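Local atomic coordinates of alpha-1,2-Mannosidase (Trichoderma reesei, PDB entry 1HCU), a protein that probably trims alpha-1,2-linked mannose residues from high-mannose N-glycans, as a calcium-dependent family 47 glycosyl hydrolase. Residues A[52-57]-A[84-89]; A[57-62]-A[103-108]; A[76-81]-A[131-136]; A[96-101]-A[157-162]. One frame throughout, in Å; residues are numbered along the deposited sequence.

Contact 1. Residues A[52-57]-A[84-89]; sequences NGWGSS and INFTTT. With NAG (2-acetamido-2-deoxy-beta-D-glucopyranose), chain F.
The N-glycosylated loop 84-89 wraps round the indole of Trp54, which projects from the turn leading into helix 56-67. Phe86 turns its edge to one face of that indole, CE1 lying 3.7 Å from Trp54 CG, in an edge-to-face pair with planes 56° apart. Asn52 CB lies over the rim of the opposite face, so the indole is clamped from both sides. Its NE1 serves two backbone carbonyls, 3.0 Å from Asn85 O and 3.1 Å from Thr88 O; both bonds are weak and bent, yet the shared N-H gathers two parts of the loop onto one group. Ile84 joins the cluster through CG2, which stands 3.7 Å from Trp54 CD1 and also over the centre of the Phe86 ring. Trp54 O is hydrogen-bonded to Tyr80 OH. Beyond this apolar cluster, Asn85 ND2 is bonded covalently to C1 of the N-acetylglucosamine (NAG). Asn85 OD1 accepts from Thr87 N and, over 2.6 Å, from Thr87 OG1, both donors in the carbonyl plane, which fixes the rotation of the amide. Asn85-Phe86-Thr87 is an N-glycosylation sequon (Asn, any residue but proline, Thr), here closed into an Asx turn.

Contact 2. Residues A[57-62]-A[103-108]; sequences SAIDGL and IRYLGG
Ile59 meets Tyr105 first, where helix 56-67 crosses helix 98-117 at 50° with the segment axes 8.5 Å apart. Its CG1 comes to the edge of the tyrosine ring, 3.8 Å from Tyr105 CD2, while CG2 rests against the backbone, 4.0 Å from Arg104 O. A side chain at Gly108 would run into that CG2, and its absence lets Ile59 O come within 4.1 Å of Gly108 CA. One water donates to both Ile59 O and Gly108 O, bridging two acceptors that could not bond each other directly. Asp60 follows, chi1 (-123°) placing its CG beside Arg104 CG. The carboxylate crosses the aliphatic part of Arg104 at a slant, Asp60 OD1 3.7 Å from Arg104 CB. OD2 stands 3.9 Å from Arg104 NE, a long salt bridge with the oxygen well out of the guanidinium plane. Direct partners lie outside: His488 NE2 at OD1, Ser451 OG at OD2 and Arg104 NE, and Glu100 at Arg104 NH1. An alanine at Asp60 would probably leave His488 and Ser451 without this partner and the arginine with less nearby negative charge. The two charges are likely to offset each other only at a distance, while directed bonds come from second partners.

Contact 3. Residues A[76-81]-A[131-136]; sequences TILQYV and NSLLRQ
Val81 and Leu133 mark the nearest backbone approach, their CA atoms 6.8 Å apart, where the end of helix 71-80 comes up to the middle of helix 127-144. Val81 sits in a tighter 3-10 turn, although its N still bonds Ile77 O in helical fashion over 2.9 Å. Leu133 carries most of the apolar contact: chi1 (-60°) sets CG anti to the carbonyl carbon, and from there CD2 meets the other segment. CD2 touches two partners, 3.7 Å from Val81 CG2 and 4.0 Å from Leu78 CD2. The valine crosses Leu133 at about a right angle, whereas the Leu78 chain passes it at a slant, methyl against methyl. Family 47 enzymes fold as an (alpha/alpha)7 barrel, and here two of its helices meet through aliphatic groups that also reach other helices. Leu116 of helix 98-117 touches Leu78, Leu109 and Ala112 of that same helix touch Leu133, and Leu62 of helix 56-67 approaches it too. The other branch of the valine, CG1, faces Gln136 and Ser132. It stands 3.8 Å from Gln136 CG and 4.3 Å from Ser132 CB, while Ser132 OG bonds Thr128 O within its own helix. Gln136 and Val81 slide past each other in opposite directions; the glutamine chain bends at chi2 (-79°), bringing CD to 3.7 Å from Val81 O. An alanine in place of Gln136 would probably open a gap beside Val81 CG1 and strip cover from Phe86, which the glutamine also touches.

Contact 4. Residues A[96-101]-A[157-162]; sequences SSVFET and PTVFFN
Ser96 and Val159 form the close-knit part of this contact, a hydrogen-bonded antiparallel pair in a three-stranded sheet. Ser96 N gives to Val159 O over 2.9 Å, with the donor nearly on the C=O axis, and Val159 N returns a bond to Ser96 O at 3.2 Å. Ser97 and Thr158 make the next, non-hydrogen-bonded pair. Where the strand turns into helix 98-117, Val98 N reaches Pro157 O over 2.9 Å in an almost straight bond (169°). Val98 CG2 also lies against this carbonyl, 3.2 Å from Pro157 O, and the buried Val159 CG1 lies 4.1 Å from Val98 CG2, with Leu144 and Val146 touching Val159 beyond. Thr158 and Pro157 belong to the looser, partly exposed side. Thr158 CG2 merely skirts Ser96 O at 3.7 Å, and Pro157 turns its CB away from the other segment. A water joins the two segments here, accepting from Phe99 N while donating to Pro157 O. Ser97 closes the helix start: OG, anti to its backbone N (chi1 174°), accepts from Glu100 N as a true cap, and Ser97 O is gripped from opposite faces by Thr101 N and Thr101 OG1. Glu100, the predicted proton donor, thus stands in the first turn of an N-capped helix, anchored by a sheet strand running straight into it.

In the fold
Contact 2 lies deepest, some 12 Å from the centre of the chain, and is the one that mixes ion pairing, aliphatic packing and a bridging water. Contact 3, at about 23 Å, is mainly aliphatic, with a glutamine beside a backbone carbonyl. Contact 1 is buried around its aromatic cluster yet carries a sugar on its outer side; contact 4 is partly exposed and relies on backbone bonds. Helix 56-67 serves contacts 1 and 2, which share Ser57, while helix 98-117 serves contacts 2 and 4. Tyr80 joins contacts 1 and 3, contacts 2 and 3 meet through Ile77, and Asn162 ND2 with Thr89 O ties contact 4 to contact 1. Contacts 3 and 4 do not touch.

Contact 1. Residues A[52-57]-A[84-89]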
loop_
_atom_site.group_PDB
_atom_site.type_symbol
_atom_site.label_atom_id
_atom_site.label_comp_id
_atom_site.label_asym_id
_atom_site.label_seq_id
_atom_site.Cartn_x
_atom_site.Cartn_y
_atom_site.Cartn_z
ATOM N N ASN A 52 14.662 -10.761 -0.466
ATOM C CA ASN A 52 15.888 -11.155 0.221
ATOM C C ASN A 52 15.839 -12.502 0.961
ATOM O O ASN A 52 16.711 -12.799 1.774
ATOM C CB ASN A 52 16.305 -10.038 1.184
ATOM C CG ASN A 52 16.525 -8.718 0.473
ATOM O OD1 ASN A 52 17.410 -8.599 -0.366
ATOM N ND2 ASN A 52 15.705 -7.726 0.791
ATOM N N GLY A 53 14.818 -13.307 0.683
ATOM C CA GLY A 53 14.721 -14.613 1.304
ATOM C C GLY A 53 14.426 -14.685 2.793
ATOM O O GLY A 53 14.763 -15.679 3.445
ATOM N N TRP A 54 13.798 -13.651 3.341
ATOM C CA TRP A 54 13.464 -13.650 4.753
ATOM C C TRP A 54 12.074 -14.240 5.027
ATOM O O TRP A 54 11.665 -14.352 6.181
ATOM C CB TRP A 54 13.559 -12.226 5.334
ATOM C CG TRP A 54 14.980 -11.742 5.525
ATOM C CD1 TRP A 54 16.021 -12.441 6.084
ATOM C CD2 TRP A 54 15.506 -10.451 5.180
ATOM N NE1 TRP A 54 17.159 -11.666 6.105
ATOM C CE2 TRP A 54 16.872 -10.441 5.559
ATOM C CE3 TRP A 54 14.959 -9.303 4.590
ATOM C CZ2 TRP A 54 17.698 -9.326 5.365
ATOM C CZ3 TRP A 54 15.782 -8.192 4.398
ATOM C CH2 TRP A 54 17.140 -8.217 4.786
ATOM N N GLY A 55 11.352 -14.626 3.978
ATOM C CA GLY A 55 10.027 -15.197 4.173
ATOM C C GLY A 55 8.923 -14.160 4.065
ATOM O O GLY A 55 8.007 -14.108 4.890
ATOM N N SER A 56 9.018 -13.343 3.026
ATOM C CA SER A 56 8.077 -12.272 2.751
ATOM C C SER A 56 6.594 -12.621 2.972
ATOM O O SER A 56 5.938 -12.026 3.831
ATOM C CB SER A 56 8.297 -11.790 1.308
ATOM O OG SER A 56 7.590 -10.595 1.048
ATOM N N SER A 57 6.068 -13.580 2.210
ATOM C CA SER A 57 4.662 -13.966 2.344
ATOM C C SER A 57 4.242 -14.369 3.758
ATOM O O SER A 57 3.116 -14.096 4.169
ATOM C CB SER A 57 4.318 -15.102 1.369
ATOM O OG SER A 57 4.376 -14.657 0.027
ATOM N N ILE A 84 14.230 -16.558 11.642
ATOM C CA ILE A 84 14.733 -15.676 10.595
ATOM C C ILE A 84 16.030 -14.987 11.019
ATOM O O ILE A 84 16.204 -14.620 12.184
ATOM C CB ILE A 84 13.706 -14.580 10.212
ATOM C CG1 ILE A 84 12.366 -15.210 9.824
ATOM C CG2 ILE A 84 14.250 -13.771 9.043
ATOM C CD1 ILE A 84 11.217 -14.209 9.714
ATOM N N ASN A 85 16.945 -14.826 10.073
ATOM C CA ASN A 85 18.207 -14.159 10.362
ATOM C C ASN A 85 18.235 -12.803 9.655
ATOM O O ASN A 85 18.677 -12.697 8.509
ATOM C CB ASN A 85 19.397 -15.002 9.889
ATOM C CG ASN A 85 20.706 -14.534 10.495
ATOM O OD1 ASN A 85 20.887 -13.342 10.749
ATOM N ND2 ASN A 85 21.623 -15.469 10.727
ATOM N N PHE A 86 17.760 -11.775 10.346
ATOM C CA PHE A 86 17.712 -10.427 9.793
ATOM C C PHE A 86 19.038 -9.680 9.867
ATOM O O PHE A 86 19.060 -8.452 9.785
ATOM C CB PHE A 86 16.644 -9.596 10.510
ATOM C CG PHE A 86 15.238 -9.955 10.139
ATOM C CD1 PHE A 86 14.795 -9.822 8.827
ATOM C CD2 PHE A 86 14.341 -10.381 11.111
ATOM C CE1 PHE A 86 13.470 -10.102 8.487
ATOM C CE2 PHE A 86 13.009 -10.666 10.785
ATOM C CZ PHE A 86 12.573 -10.525 9.468
ATOM N N THR A 87 20.142 -10.400 10.029
ATOM C CA THR A 87 21.442 -9.742 10.089
ATOM C C THR A 87 22.273 -10.110 8.871
ATOM O O THR A 87 23.452 -9.787 8.795
ATOM C CB THR A 87 22.244 -10.128 11.347
ATOM O OG1 THR A 87 22.696 -11.482 11.229
ATOM C CG2 THR A 87 21.386 -9.985 12.601
ATOM N N THR A 88 21.654 -10.777 7.908
ATOM C CA THR A 88 22.378 -11.167 6.713
ATOM C C THR A 88 21.422 -11.590 5.610
ATOM O O THR A 88 20.207 -11.548 5.784
ATOM C CB THR A 88 23.338 -12.344 7.026
ATOM O OG1 THR A 88 24.174 -12.608 5.890
ATOM C CG2 THR A 88 22.553 -13.600 7.381
ATOM N N THR A 89 21.985 -11.963 4.467
ATOM C CA THR A 89 21.212 -12.463 3.341
ATOM C C THR A 89 21.920 -13.739 2.884
ATOM O O THR A 89 23.147 -13.834 2.948
ATOM C CB THR A 89 21.143 -11.455 2.151
ATOM O OG1 THR A 89 22.465 -11.106 1.723
ATOM C CG2 THR A 89 20.381 -10.190 2.563
HETATM C C1 NAG F . 22.956 -15.087 11.152
HETATM C C2 NAG F . 23.492 -16.077 12.190
HETATM C C3 NAG F . 24.897 -15.649 12.622
HETATM C C4 NAG F . 25.815 -15.461 11.412
HETATM C C5 NAG F . 25.157 -14.518 10.397
HETATM C C6 NAG F . 25.962 -14.417 9.125
HETATM C C7 NAG F . 21.940 -17.183 13.665
HETATM C C8 NAG F . 20.903 -17.045 14.764
HETATM N N2 NAG F . 22.618 -16.087 13.346
HETATM O O3 NAG F . 25.443 -16.622 13.498
HETATM O O4 NAG F . 27.060 -14.911 11.836
HETATM O O5 NAG F . 23.849 -15.009 10.032
HETATM O O6 NAG F . 25.819 -15.595 8.349
HETATM O O7 NAG F . 22.118 -18.271 13.111
#

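Contact 2. Residues A[57-62]-A[103-108]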
loop_
_atom_site.group_PDB
_atom_site.type_symbol
_atom_site.label_atom_id
_atom_site.label_comp_id
_atom_site.label_asym_id
_atom_site.label_seq_id
_atom_site.Cartn_x
_atom_site.Cartn_y
_atom_site.Cartn_z
ATOM N N SER A 57 6.068 -13.580 2.210
ATOM C CA SER A 57 4.662 -13.966 2.344
ATOM C C SER A 57 4.242 -14.369 3.758
ATOM O O SER A 57 3.116 -14.096 4.169
ATOM C CB SER A 57 4.318 -15.102 1.369
ATOM O OG SER A 57 4.376 -14.657 0.027
ATOM N N ALA A 58 5.128 -15.017 4.505
ATOM C CA ALA A 58 4.773 -15.430 5.868
ATOM C C ALA A 58 4.594 -14.239 6.808
ATOM O O ALA A 58 3.655 -14.204 7.595
ATOM C CB ALA A 58 5.833 -16.388 6.430
ATOM N N ILE A 59 5.490 -13.260 6.717
ATOM C CA ILE A 59 5.421 -12.078 7.578
ATOM C C ILE A 59 4.291 -11.135 7.165
ATOM O O ILE A 59 3.556 -10.614 8.006
ATOM C CB ILE A 59 6.757 -11.304 7.554
ATOM C CG1 ILE A 59 7.910 -12.246 7.931
ATOM C CG2 ILE A 59 6.699 -10.121 8.513
ATOM C CD1 ILE A 59 7.764 -12.892 9.305
ATOM N N ASP A 60 4.159 -10.932 5.861
ATOM C CA ASP A 60 3.132 -10.062 5.312
ATOM C C ASP A 60 1.710 -10.571 5.593
ATOM O O ASP A 60 0.792 -9.772 5.767
ATOM C CB ASP A 60 3.356 -9.914 3.805
ATOM C CG ASP A 60 3.508 -8.466 3.376
ATOM O OD1 ASP A 60 3.758 -7.611 4.254
ATOM O OD2 ASP A 60 3.391 -8.184 2.159
ATOM N N GLY A 61 1.532 -11.891 5.663
ATOM C CA GLY A 61 0.205 -12.439 5.916
ATOM C C GLY A 61 -0.138 -12.696 7.378
ATOM O O GLY A 61 -1.302 -12.921 7.729
ATOM N N LEU A 62 0.872 -12.643 8.236
ATOM C CA LEU A 62 0.691 -12.892 9.659
ATOM C C LEU A 62 -0.468 -12.129 10.307
ATOM O O LEU A 62 -1.328 -12.733 10.942
ATOM C CB LEU A 62 1.994 -12.579 10.402
ATOM C CG LEU A 62 1.985 -12.694 11.926
ATOM C CD1 LEU A 62 1.497 -14.067 12.337
ATOM C CD2 LEU A 62 3.402 -12.435 12.471
ATOM N N ILE A 103 8.193 -1.552 4.772
ATOM C CA ILE A 103 6.742 -1.688 4.757
ATOM C C ILE A 103 6.233 -3.117 4.963
ATOM O O ILE A 103 5.171 -3.321 5.566
ATOM C CB ILE A 103 6.144 -1.099 3.440
ATOM C CG1 ILE A 103 6.529 -1.966 2.239
ATOM C CG2 ILE A 103 6.640 0.330 3.244
ATOM C CD1 ILE A 103 5.896 -1.521 0.924
ATOM N N ARG A 104 6.987 -4.102 4.479
ATOM C CA ARG A 104 6.580 -5.505 4.628
ATOM C C ARG A 104 7.029 -6.144 5.943
ATOM O O ARG A 104 6.211 -6.504 6.786
ATOM C CB ARG A 104 7.121 -6.355 3.472
ATOM C CG ARG A 104 6.474 -6.122 2.120
ATOM C CD ARG A 104 6.923 -7.198 1.144
ATOM N NE ARG A 104 6.318 -7.043 -0.171
ATOM C CZ ARG A 104 6.458 -5.963 -0.930
ATOM N NH1 ARG A 104 7.189 -4.946 -0.492
ATOM N NH2 ARG A 104 5.872 -5.898 -2.121
ATOM N N TYR A 105 8.337 -6.285 6.112
ATOM C CA TYR A 105 8.878 -6.928 7.300
ATOM C C TYR A 105 8.690 -6.150 8.600
ATOM O O TYR A 105 8.026 -6.617 9.523
ATOM C CB TYR A 105 10.353 -7.248 7.060
ATOM C CG TYR A 105 10.548 -8.310 5.994
ATOM C CD1 TYR A 105 11.133 -8.007 4.764
ATOM C CD2 TYR A 105 10.170 -9.636 6.236
ATOM C CE1 TYR A 105 11.347 -9.009 3.800
ATOM C CE2 TYR A 105 10.379 -10.637 5.287
ATOM C CZ TYR A 105 10.973 -10.322 4.073
ATOM O OH TYR A 105 11.232 -11.332 3.168
ATOM N N LEU A 106 9.267 -4.961 8.664
ATOM C CA LEU A 106 9.140 -4.136 9.841
ATOM C C LEU A 106 7.648 -3.878 10.122
ATOM O O LEU A 106 7.172 -4.049 11.247
ATOM C CB LEU A 106 9.905 -2.829 9.614
ATOM C CG LEU A 106 10.178 -1.994 10.856
ATOM C CD1 LEU A 106 10.867 -2.880 11.886
ATOM C CD2 LEU A 106 11.040 -0.777 10.509
ATOM N N GLY A 107 6.905 -3.489 9.090
ATOM C CA GLY A 107 5.478 -3.241 9.263
ATOM C C GLY A 107 4.728 -4.480 9.713
ATOM O O GLY A 107 3.931 -4.434 10.651
ATOM N N GLY A 108 4.990 -5.600 9.045
ATOM C CA GLY A 108 4.323 -6.846 9.388
ATOM C C GLY A 108 4.583 -7.318 10.807
ATOM O O GLY A 108 3.667 -7.795 11.478
HETATM O O HOH W 1 1.671 -9.007 9.661
#

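Contact 3. Residues A[76-81]-A[131-136]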
loop_
_atom_site.group_PDB
_atom_site.type_symbol
_atom_site.label_atom_id
_atom_site.label_comp_id
_atom_site.label_asym_id
_atom_site.label_seq_id
_atom_site.Cartn_x
_atom_site.Cartn_y
_atom_site.Cartn_z
ATOM N N THR A 76 2.013 -21.174 13.415
ATOM C CA THR A 76 3.047 -21.635 12.491
ATOM C C THR A 76 4.068 -20.536 12.198
ATOM O O THR A 76 5.276 -20.776 12.221
ATOM C CB THR A 76 2.433 -22.109 11.149
ATOM O OG1 THR A 76 1.460 -23.130 11.397
ATOM C CG2 THR A 76 3.510 -22.667 10.231
ATOM N N ILE A 77 3.574 -19.331 11.928
ATOM C CA ILE A 77 4.428 -18.189 11.610
ATOM C C ILE A 77 5.203 -17.718 12.835
ATOM O O ILE A 77 6.403 -17.459 12.756
ATOM C CB ILE A 77 3.586 -17.015 11.026
ATOM C CG1 ILE A 77 2.776 -17.516 9.821
ATOM C CG2 ILE A 77 4.503 -15.883 10.561
ATOM C CD1 ILE A 77 1.813 -16.498 9.237
ATOM N N LEU A 78 4.522 -17.623 13.970
ATOM C CA LEU A 78 5.174 -17.202 15.200
ATOM C C LEU A 78 6.359 -18.114 15.541
ATOM O O LEU A 78 7.389 -17.644 16.021
ATOM C CB LEU A 78 4.163 -17.178 16.354
ATOM C CG LEU A 78 3.090 -16.080 16.316
ATOM C CD1 LEU A 78 2.179 -16.227 17.510
ATOM C CD2 LEU A 78 3.736 -14.706 16.336
ATOM N N GLN A 79 6.228 -19.410 15.281
ATOM C CA GLN A 79 7.311 -20.353 15.565
ATOM C C GLN A 79 8.492 -20.114 14.629
ATOM O O GLN A 79 9.644 -20.400 14.967
ATOM C CB GLN A 79 6.814 -21.790 15.397
ATOM C CG GLN A 79 5.729 -22.186 16.370
ATOM C CD GLN A 79 6.284 -22.732 17.662
ATOM O OE1 GLN A 79 7.059 -22.068 18.354
ATOM N NE2 GLN A 79 5.895 -23.955 17.995
ATOM N N TYR A 80 8.193 -19.585 13.448
ATOM C CA TYR A 80 9.206 -19.307 12.440
ATOM C C TYR A 80 9.983 -17.999 12.668
ATOM O O TYR A 80 11.202 -17.964 12.475
ATOM C CB TYR A 80 8.542 -19.291 11.059
ATOM C CG TYR A 80 9.425 -18.791 9.938
ATOM C CD1 TYR A 80 9.089 -17.639 9.228
ATOM C CD2 TYR A 80 10.597 -19.466 9.587
ATOM C CE1 TYR A 80 9.894 -17.169 8.195
ATOM C CE2 TYR A 80 11.414 -19.005 8.554
ATOM C CZ TYR A 80 11.054 -17.857 7.863
ATOM O OH TYR A 80 11.842 -17.396 6.830
ATOM N N VAL A 81 9.284 -16.939 13.078
ATOM C CA VAL A 81 9.913 -15.630 13.293
ATOM C C VAL A 81 11.291 -15.663 13.965
ATOM O O VAL A 81 12.240 -15.073 13.457
ATOM C CB VAL A 81 8.988 -14.671 14.103
ATOM C CG1 VAL A 81 9.707 -13.342 14.366
ATOM C CG2 VAL A 81 7.701 -14.412 13.327
ATOM N N ASN A 131 7.039 -11.628 21.849
ATOM C CA ASN A 131 8.179 -10.734 22.069
ATOM C C ASN A 131 9.201 -10.798 20.937
ATOM O O ASN A 131 9.880 -9.808 20.658
ATOM C CB ASN A 131 8.892 -11.061 23.388
ATOM C CG ASN A 131 8.076 -10.686 24.614
ATOM O OD1 ASN A 131 6.955 -10.178 24.507
ATOM N ND2 ASN A 131 8.641 -10.938 25.796
ATOM N N SER A 132 9.326 -11.961 20.300
ATOM C CA SER A 132 10.275 -12.118 19.200
ATOM C C SER A 132 9.978 -11.146 18.063
ATOM O O SER A 132 10.898 -10.601 17.446
ATOM C CB SER A 132 10.248 -13.552 18.650
ATOM O OG SER A 132 10.845 -14.463 19.554
ATOM N N LEU A 133 8.693 -10.937 17.787
ATOM C CA LEU A 133 8.286 -10.032 16.720
ATOM C C LEU A 133 8.991 -8.691 16.901
ATOM O O LEU A 133 9.660 -8.207 15.991
ATOM C CB LEU A 133 6.761 -9.830 16.733
ATOM C CG LEU A 133 5.870 -11.068 16.553
ATOM C CD1 LEU A 133 4.415 -10.718 16.836
ATOM C CD2 LEU A 133 6.022 -11.609 15.138
ATOM N N LEU A 134 8.856 -8.101 18.085
ATOM C CA LEU A 134 9.485 -6.817 18.360
ATOM C C LEU A 134 11.007 -6.915 18.350
ATOM O O LEU A 134 11.683 -6.048 17.793
ATOM C CB LEU A 134 9.000 -6.251 19.704
ATOM C CG LEU A 134 9.630 -4.941 20.189
ATOM C CD1 LEU A 134 9.538 -3.878 19.106
ATOM C CD2 LEU A 134 8.913 -4.473 21.442
ATOM N N ARG A 135 11.556 -7.967 18.950
ATOM C CA ARG A 135 13.007 -8.126 18.969
ATOM C C ARG A 135 13.545 -8.219 17.554
ATOM O O ARG A 135 14.522 -7.554 17.209
ATOM C CB ARG A 135 13.417 -9.380 19.750
ATOM C CG ARG A 135 13.233 -9.265 21.246
ATOM N N GLN A 136 12.904 -9.040 16.728
ATOM C CA GLN A 136 13.356 -9.198 15.349
ATOM C C GLN A 136 13.218 -7.902 14.548
ATOM O O GLN A 136 14.041 -7.622 13.680
ATOM C CB GLN A 136 12.592 -10.342 14.670
ATOM C CG GLN A 136 13.074 -11.744 15.068
ATOM C CD GLN A 136 14.346 -12.174 14.340
ATOM O OE1 GLN A 136 14.370 -13.211 13.680
ATOM N NE2 GLN A 136 15.402 -11.386 14.461
#

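Contact 4. Residues A[96-101]-A[157-162]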
loop_
_atom_site.group_PDB
_atom_site.type_symbol
_atom_site.label_atom_id
_atom_site.label_comp_id
_atom_site.label_asym_id
_atom_site.label_seq_id
_atom_site.Cartn_x
_atom_site.Cartn_y
_atom_site.Cartn_z
ATOM N N SER A 96 19.416 -4.729 -0.740
ATOM C CA SER A 96 18.161 -4.771 0.003
ATOM C C SER A 96 17.436 -3.440 -0.085
ATOM O O SER A 96 18.004 -2.401 0.248
ATOM C CB SER A 96 18.425 -5.110 1.475
ATOM O OG SER A 96 17.259 -4.904 2.265
ATOM N N SER A 97 16.183 -3.470 -0.527
ATOM C CA SER A 97 15.394 -2.241 -0.633
ATOM C C SER A 97 14.967 -1.775 0.748
ATOM O O SER A 97 14.219 -2.468 1.448
ATOM C CB SER A 97 14.140 -2.466 -1.485
ATOM O OG SER A 97 13.297 -1.317 -1.473
ATOM N N VAL A 98 15.450 -0.607 1.148
ATOM C CA VAL A 98 15.083 -0.053 2.441
ATOM C C VAL A 98 13.553 0.069 2.509
ATOM O O VAL A 98 12.933 -0.343 3.490
ATOM C CB VAL A 98 15.709 1.344 2.629
ATOM C CG1 VAL A 98 15.266 1.938 3.959
ATOM C CG2 VAL A 98 17.228 1.242 2.540
ATOM N N PHE A 99 12.962 0.619 1.448
ATOM C CA PHE A 99 11.508 0.818 1.346
ATOM C C PHE A 99 10.668 -0.464 1.393
ATOM O O PHE A 99 9.802 -0.618 2.257
ATOM C CB PHE A 99 11.184 1.594 0.059
ATOM C CG PHE A 99 9.713 1.642 -0.276
ATOM C CD1 PHE A 99 8.821 2.369 0.512
ATOM C CD2 PHE A 99 9.220 0.958 -1.387
ATOM C CE1 PHE A 99 7.463 2.415 0.198
ATOM C CE2 PHE A 99 7.863 0.999 -1.709
ATOM C CZ PHE A 99 6.982 1.729 -0.914
ATOM N N GLU A 100 10.910 -1.377 0.457
ATOM C CA GLU A 100 10.157 -2.632 0.405
ATOM C C GLU A 100 10.313 -3.429 1.697
ATOM O O GLU A 100 9.341 -3.989 2.210
ATOM C CB GLU A 100 10.626 -3.496 -0.772
ATOM C CG GLU A 100 10.524 -2.848 -2.154
ATOM C CD GLU A 100 9.095 -2.482 -2.541
ATOM O OE1 GLU A 100 8.150 -3.118 -2.032
ATOM O OE2 GLU A 100 8.918 -1.566 -3.371
ATOM N N THR A 101 11.533 -3.479 2.225
ATOM C CA THR A 101 11.795 -4.224 3.452
ATOM C C THR A 101 11.058 -3.618 4.645
ATOM O O THR A 101 10.497 -4.329 5.479
ATOM C CB THR A 101 13.313 -4.262 3.759
ATOM O OG1 THR A 101 14.007 -4.805 2.630
ATOM C CG2 THR A 101 13.598 -5.130 4.978
ATOM N N PRO A 157 18.428 4.484 -0.671
ATOM C CA PRO A 157 17.417 3.467 -0.995
ATOM C C PRO A 157 17.841 1.999 -0.880
ATOM O O PRO A 157 17.002 1.116 -0.674
ATOM C CB PRO A 157 17.019 3.829 -2.423
ATOM C CG PRO A 157 18.304 4.330 -3.004
ATOM C CD PRO A 157 18.840 5.218 -1.884
ATOM N N THR A 158 19.135 1.738 -1.007
ATOM C CA THR A 158 19.638 0.372 -0.945
ATOM C C THR A 158 20.794 0.187 0.041
ATOM O O THR A 158 21.688 1.033 0.133
ATOM C CB THR A 158 20.126 -0.085 -2.343
ATOM O OG1 THR A 158 19.067 0.080 -3.295
ATOM C CG2 THR A 158 20.551 -1.547 -2.319
ATOM N N VAL A 159 20.761 -0.926 0.774
ATOM C CA VAL A 159 21.821 -1.275 1.726
ATOM C C VAL A 159 22.191 -2.740 1.540
ATOM O O VAL A 159 21.531 -3.470 0.798
ATOM C CB VAL A 159 21.396 -1.064 3.193
ATOM C CG1 VAL A 159 21.100 0.405 3.441
ATOM C CG2 VAL A 159 20.197 -1.950 3.533
ATOM N N PHE A 160 23.265 -3.160 2.200
ATOM C CA PHE A 160 23.738 -4.541 2.119
ATOM C C PHE A 160 24.067 -5.027 3.533
ATOM O O PHE A 160 24.510 -4.241 4.371
ATOM C CB PHE A 160 25.000 -4.629 1.242
ATOM C CG PHE A 160 24.798 -4.178 -0.181
ATOM C CD1 PHE A 160 24.832 -2.824 -0.515
ATOM C CD2 PHE A 160 24.584 -5.113 -1.194
ATOM C CE1 PHE A 160 24.658 -2.406 -1.847
ATOM C CE2 PHE A 160 24.411 -4.708 -2.518
ATOM C CZ PHE A 160 24.449 -3.348 -2.844
ATOM N N PHE A 161 23.850 -6.315 3.794
ATOM C CA PHE A 161 24.122 -6.904 5.112
ATOM C C PHE A 161 25.249 -7.927 5.033
ATOM O O PHE A 161 25.933 -8.198 6.020
ATOM C CB PHE A 161 22.884 -7.633 5.657
ATOM C CG PHE A 161 21.781 -6.725 6.109
ATOM C CD1 PHE A 161 20.616 -7.253 6.657
ATOM C CD2 PHE A 161 21.895 -5.352 5.983
ATOM C CE1 PHE A 161 19.579 -6.422 7.072
ATOM C CE2 PHE A 161 20.870 -4.511 6.393
ATOM C CZ PHE A 161 19.706 -5.045 6.939
ATOM N N ASN A 162 25.416 -8.500 3.851
ATOM C CA ASN A 162 26.406 -9.527 3.612
ATOM C C ASN A 162 27.379 -9.048 2.540
ATOM O O ASN A 162 26.965 -8.712 1.431
ATOM C CB ASN A 162 25.695 -10.792 3.112
ATOM C CG ASN A 162 26.625 -11.976 2.971
ATOM O OD1 ASN A 162 27.839 -11.815 2.880
ATOM N ND2 ASN A 162 26.054 -13.179 2.943
HETATM O O HOH W 2 14.203 2.228 -0.422
#